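Long-range contact in putative hydrolase (Burkholderia cenocepacia, PDB 4X00), which is probably a hydrolase of the alpha/beta hydrolase fold, thought to act as an aryl esterase: residues Y84-W90 with A203-T208. Sequence-based numbering, arbitrary orientation.
Sequences YTDGRRW and AVRSMT
Thr208 grips the chain around Asp86 with two hydrogen bonds: its backbone N donates to Thr85 O (3.1 Å), and its hydroxyl OG1 accepts from Gly87 N (2.9 Å). The hydroxyl reaches that N-H because chi1 of 54° sets OG1 between the backbone N and the carbonyl carbon of Thr208. A water links OG1 to OD1 of Asp86, the N-cap of helix 87-100, whose short side chain lets OD1 accept from Arg88 N. Gly87, lacking a side chain, leaves room for Thr208 O close to its CA, which makes a CH···O contact with that oxygen.

Deeper in, with chi1 and chi2 both anti, Met207 reaches past Gly87 CA and lays SD over one face of the Trp90 indole, 3.6 Å from the five-membered ring centroid, a Met-aromatic contact suited to a polarisable sulfur. Ala203 CB, small enough to fit, packs on Tyr84 CB and Thr85 CG2, while Val204 CG2 touches Trp90 CZ2. Met207 also meets helix 113-125, which begins within the probable nucleophile elbow. The Thr208 bonds and the Asp86 cap thus fix the turn into helix 87-100, while Trp90 NE1, donating nearly in the ring plane to Tyr84 O (2.8 Å), holds the indole against the sulfur.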
loop_
_atom_site.group_PDB
_atom_site.type_symbol
_atom_site.label_atom_id
_atom_site.label_comp_id
_atom_site.label_asym_id
_atom_site.label_seq_id
_atom_site.Cartn_x
_atom_site.Cartn_y
_atom_site.Cartn_z
ATOM N N TYR A 84 -11.122 -3.887 11.708
ATOM C CA TYR A 84 -9.767 -3.738 11.175
ATOM C C TYR A 84 -8.873 -4.962 11.438
ATOM O O TYR A 84 -7.930 -5.210 10.689
ATOM C CB TYR A 84 -9.110 -2.508 11.795
ATOM C CG TYR A 84 -9.861 -1.221 11.591
ATOM C CD1 TYR A 84 -9.803 -0.518 10.386
ATOM C CD2 TYR A 84 -10.627 -0.704 12.623
ATOM C CE1 TYR A 84 -10.495 0.651 10.218
ATOM C CE2 TYR A 84 -11.321 0.461 12.468
ATOM C CZ TYR A 84 -11.246 1.150 11.277
ATOM O OH TYR A 84 -11.913 2.341 11.101
ATOM N N THR A 85 -9.103 -5.686 12.530
ATOM C CA THR A 85 -8.182 -6.762 12.883
ATOM C C THR A 85 -8.353 -7.956 11.957
ATOM O O THR A 85 -7.431 -8.756 11.815
ATOM C CB THR A 85 -8.354 -7.213 14.345
ATOM O OG1 THR A 85 -9.737 -7.521 14.595
ATOM C CG2 THR A 85 -7.904 -6.102 15.299
ATOM N N ASP A 86 -9.517 -8.078 11.322
ATOM C CA ASP A 86 -9.713 -9.144 10.343
ATOM C C ASP A 86 -9.143 -8.665 8.994
ATOM O O ASP A 86 -9.742 -7.804 8.327
ATOM C CB ASP A 86 -11.194 -9.504 10.207
ATOM C CG ASP A 86 -11.443 -10.617 9.191
ATOM O OD1 ASP A 86 -10.461 -11.183 8.662
ATOM O OD2 ASP A 86 -12.633 -10.947 8.948
ATOM N N GLY A 87 -7.994 -9.215 8.588
ATOM C CA GLY A 87 -7.379 -8.863 7.316
ATOM C C GLY A 87 -8.318 -9.025 6.131
ATOM O O GLY A 87 -8.174 -8.325 5.132
ATOM N N ARG A 88 -9.266 -9.952 6.224
ATOM C CA ARG A 88 -10.202 -10.184 5.135
ATOM C C ARG A 88 -11.025 -8.936 4.812
ATOM O O ARG A 88 -11.426 -8.749 3.655
ATOM C CB ARG A 88 -11.133 -11.375 5.472
ATOM C CG ARG A 88 -12.213 -11.707 4.433
ATOM C CD ARG A 88 -11.631 -12.018 3.050
ATOM N NE ARG A 88 -12.702 -12.390 2.124
ATOM C CZ ARG A 88 -13.154 -13.626 1.963
ATOM N NH1 ARG A 88 -12.633 -14.611 2.676
ATOM N NH2 ARG A 88 -14.123 -13.878 1.091
ATOM N N ARG A 89 -11.307 -8.087 5.817
ATOM C CA ARG A 89 -12.126 -6.905 5.536
ATOM C C ARG A 89 -11.421 -5.986 4.549
ATOM O O ARG A 89 -12.055 -5.401 3.660
ATOM C CB ARG A 89 -12.430 -6.083 6.793
ATOM C CG ARG A 89 -13.224 -6.736 7.835
ATOM C CD ARG A 89 -14.643 -6.914 7.367
ATOM N NE ARG A 89 -15.295 -7.653 8.409
ATOM C CZ ARG A 89 -15.985 -7.110 9.408
ATOM N NH1 ARG A 89 -16.203 -5.796 9.465
ATOM N NH2 ARG A 89 -16.503 -7.903 10.323
ATOM N N TRP A 90 -10.109 -5.851 4.710
ATOM C CA TRP A 90 -9.352 -4.971 3.824
ATOM C C TRP A 90 -9.239 -5.597 2.431
ATOM O O TRP A 90 -9.262 -4.897 1.420
ATOM C CB TRP A 90 -7.949 -4.713 4.367
ATOM C CG TRP A 90 -7.853 -4.225 5.810
ATOM C CD1 TRP A 90 -8.169 -4.917 6.936
ATOM C CD2 TRP A 90 -7.342 -2.964 6.253
ATOM N NE1 TRP A 90 -7.900 -4.167 8.055
ATOM C CE2 TRP A 90 -7.389 -2.960 7.661
ATOM C CE3 TRP A 90 -6.846 -1.836 5.592
ATOM C CZ2 TRP A 90 -6.970 -1.860 8.420
ATOM C CZ3 TRP A 90 -6.423 -0.759 6.340
ATOM C CH2 TRP A 90 -6.470 -0.778 7.734
ATOM N N ALA A 203 -5.834 -1.020 16.227
ATOM C CA ALA A 203 -6.215 -2.346 15.769
ATOM C C ALA A 203 -5.274 -2.951 14.716
ATOM O O ALA A 203 -5.063 -4.182 14.675
ATOM C CB ALA A 203 -7.655 -2.286 15.236
ATOM N N VAL A 204 -4.703 -2.110 13.850
ATOM C CA VAL A 204 -4.037 -2.637 12.664
ATOM C C VAL A 204 -2.794 -3.457 13.035
ATOM O O VAL A 204 -2.407 -4.365 12.295
ATOM C CB VAL A 204 -3.712 -1.480 11.678
ATOM C CG1 VAL A 204 -2.611 -0.611 12.232
ATOM C CG2 VAL A 204 -3.399 -2.037 10.294
ATOM N N ARG A 205 -2.215 -3.170 14.199
ATOM C CA ARG A 205 -1.156 -3.963 14.819
ATOM C C ARG A 205 -1.472 -5.464 14.827
ATOM O O ARG A 205 -0.589 -6.315 14.665
ATOM C CB ARG A 205 -0.945 -3.472 16.267
ATOM C CG ARG A 205 -0.931 -1.929 16.405
ATOM C CD ARG A 205 -0.585 -1.551 17.832
ATOM N NE ARG A 205 -1.555 -1.954 18.858
ATOM C CZ ARG A 205 -1.172 -2.334 20.072
ATOM N NH1 ARG A 205 -2.044 -2.692 21.002
ATOM N NH2 ARG A 205 0.129 -2.345 20.344
ATOM N N SER A 206 -2.749 -5.763 15.025
ATOM C CA SER A 206 -3.249 -7.126 15.203
ATOM C C SER A 206 -3.906 -7.683 13.957
ATOM O O SER A 206 -4.499 -8.753 14.013
ATOM C CB SER A 206 -4.271 -7.180 16.353
ATOM O OG SER A 206 -3.678 -6.791 17.575
ATOM N N MET A 207 -3.824 -6.962 12.842
ATOM C CA MET A 207 -4.456 -7.409 11.603
ATOM C C MET A 207 -3.842 -8.712 11.120
ATOM O O MET A 207 -2.631 -8.819 11.023
ATOM C CB MET A 207 -4.312 -6.363 10.498
ATOM C CG MET A 207 -5.110 -6.701 9.241
ATOM S SD MET A 207 -4.748 -5.542 7.890
ATOM C CE MET A 207 -3.180 -6.164 7.319
ATOM N N THR A 208 -4.679 -9.695 10.807
ATOM C CA THR A 208 -4.183 -10.947 10.275
ATOM C C THR A 208 -3.607 -10.729 8.870
ATOM O O THR A 208 -4.117 -9.905 8.106
ATOM C CB THR A 208 -5.295 -12.011 10.244
ATOM O OG1 THR A 208 -6.425 -11.509 9.527
ATOM C CG2 THR A 208 -5.740 -12.355 11.671
HETATM O O HOH W 1 -8.704 -12.643 10.255
#